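Local coordinates for glutathione S-transferase (Legionella pneumophila subsp. pneumophila str. Philadelphia 1, PDB 3NIV), which is a zeta-class glutathione transferase that probably also isomerises maleylacetoacetate to fumarylacetoacetate, at the interface of chains A and B. Residues are numbered along the deposited sequence; one frame, centred on the assembly and turned at random. Chains: chain A/B, Glutathione S-transferase.

The interface of chains A and B. Residues chain A 66-67, 71, 75; chain B 91, 94-95, 98.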
loop_
_atom_site.group_PDB
_atom_site.type_symbol
_atom_site.label_atom_id
_atom_site.label_comp_id
_atom_site.label_asym_id
_atom_site.label_seq_id
_atom_site.Cartn_x
_atom_site.Cartn_y
_atom_site.Cartn_z
ATOM N N LEU A 66 1.263 -6.195 -15.498
ATOM C CA LEU A 66 0.954 -5.291 -14.398
ATOM C C LEU A 66 1.099 -5.972 -13.029
ATOM O O LEU A 66 0.511 -7.022 -12.782
ATOM C CB LEU A 66 -0.474 -4.768 -14.565
ATOM C CG LEU A 66 -1.047 -3.882 -13.460
ATOM C CD1 LEU A 66 -0.339 -2.534 -13.434
ATOM C CD2 LEU A 66 -2.564 -3.710 -13.640
ATOM N N SER A 67 1.870 -5.349 -12.140
ATOM C CA SER A 67 2.143 -5.879 -10.811
ATOM C C SER A 67 1.422 -5.094 -9.728
ATOM O O SER A 67 0.775 -4.080 -10.001
ATOM C CB SER A 67 3.638 -5.804 -10.513
ATOM O OG SER A 67 4.383 -5.868 -11.708
ATOM N N ALA A 71 -2.897 -2.380 -7.107
ATOM C CA ALA A 71 -2.943 -1.805 -8.443
ATOM C C ALA A 71 -3.715 -2.696 -9.394
ATOM O O ALA A 71 -4.514 -2.216 -10.182
ATOM C CB ALA A 71 -1.534 -1.556 -8.980
ATOM N N TYR A 75 -7.340 -1.758 -11.354
ATOM C CA TYR A 75 -7.471 -1.934 -12.799
ATOM C C TYR A 75 -8.744 -2.719 -13.117
ATOM O O TYR A 75 -9.587 -2.270 -13.888
ATOM C CB TYR A 75 -6.233 -2.639 -13.379
ATOM C CG TYR A 75 -6.320 -2.934 -14.865
ATOM C CD1 TYR A 75 -5.942 -1.984 -15.806
ATOM C CD2 TYR A 75 -6.767 -4.167 -15.325
ATOM C CE1 TYR A 75 -6.023 -2.254 -17.169
ATOM C CE2 TYR A 75 -6.851 -4.441 -16.680
ATOM C CZ TYR A 75 -6.479 -3.482 -17.594
ATOM O OH TYR A 75 -6.562 -3.754 -18.940
ATOM N N PHE B 91 -4.527 1.060 -18.200
ATOM C CA PHE B 91 -3.282 0.333 -17.976
ATOM C C PHE B 91 -2.197 1.219 -17.394
ATOM O O PHE B 91 -1.537 0.845 -16.429
ATOM C CB PHE B 91 -2.761 -0.338 -19.247
ATOM C CG PHE B 91 -1.478 -1.089 -19.037
ATOM C CD1 PHE B 91 -1.470 -2.302 -18.373
ATOM C CD2 PHE B 91 -0.270 -0.574 -19.480
ATOM C CE1 PHE B 91 -0.275 -2.998 -18.167
ATOM C CE2 PHE B 91 0.923 -1.263 -19.275
ATOM C CZ PHE B 91 0.915 -2.475 -18.619
ATOM N N ALA B 94 -3.023 2.227 -13.956
ATOM C CA ALA B 94 -2.705 1.133 -13.035
ATOM C C ALA B 94 -1.201 0.982 -12.841
ATOM O O ALA B 94 -0.725 0.781 -11.728
ATOM C CB ALA B 94 -3.311 -0.178 -13.529
ATOM N N THR B 95 -0.467 1.090 -13.941
ATOM C CA THR B 95 0.983 0.954 -13.953
ATOM C C THR B 95 1.676 1.973 -13.052
ATOM O O THR B 95 2.633 1.662 -12.354
ATOM C CB THR B 95 1.499 1.090 -15.393
ATOM O OG1 THR B 95 0.980 0.008 -16.172
ATOM C CG2 THR B 95 3.008 1.075 -15.449
ATOM N N SER B 98 0.976 1.224 -9.412
ATOM C CA SER B 98 1.809 0.154 -8.883
ATOM C C SER B 98 3.217 0.620 -8.533
ATOM O O SER B 98 3.819 0.152 -7.557
ATOM C CB SER B 98 1.891 -0.985 -9.886
ATOM O OG SER B 98 2.736 -0.637 -10.957
#
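A:Leu66 and B:Ala94 bury the most surface of the residues described here, 44 and 38 Å², and meet where strand 64-67 of one subunit lies against helix 90-106 of the other. Both methyl branches of A:Leu66 meet B:Ala94. A:Leu66 CD2 touches the alanine methyl, 3.6 Å from B:Ala94 CB, whereas CD1 lies near that methyl and also along the helix backbone. There A:Leu66 CD1 is 3.7 Å from the amide N of B:Thr95. With CG anti to the backbone N (chi1 175°), the leucine reaches out from the strand so that its two methyls meet the B:Ala94-B:Thr95 segment of the helix, and A:Leu66 CB lies 4.0 Å from CE1 of the B:Phe91 ring.

A:Tyr75, from helix 69-79, flanks A:Leu66: A:Tyr75 CB lies 3.8 Å from B:Ala94 CB. Its ring then runs on towards the start of the partner helix and presents an edge, with the backbone N of B:Phe91 in the ring plane and 3.8 Å from A:Tyr75 CE1. The alanine methyl thus packs into the notch that leucine and tyrosine form. One turn further along, the CB of B:Ser98 packs on the CB of A:Ala71 at 3.6 Å and also abuts the carbonyl O of A:Ser67.

The helix hydroxyls are engaged within their own helix. B:Thr95 OG1 bonds to B:Phe91 O at 2.7 Å, standing 45° out of the carbonyl plane, and also lies over one face of the phenylalanine ring near its rim. B:Ser98 OG similarly bonds to B:Thr95 O, while B:Ser98 CB makes that residue's nearest contacts to chain A.

Repeated by two-fold symmetry, this largely apolar patch helps hold the N-terminal domain of each subunit against the partner's C-terminal helical domain, as is usual in GST dimers.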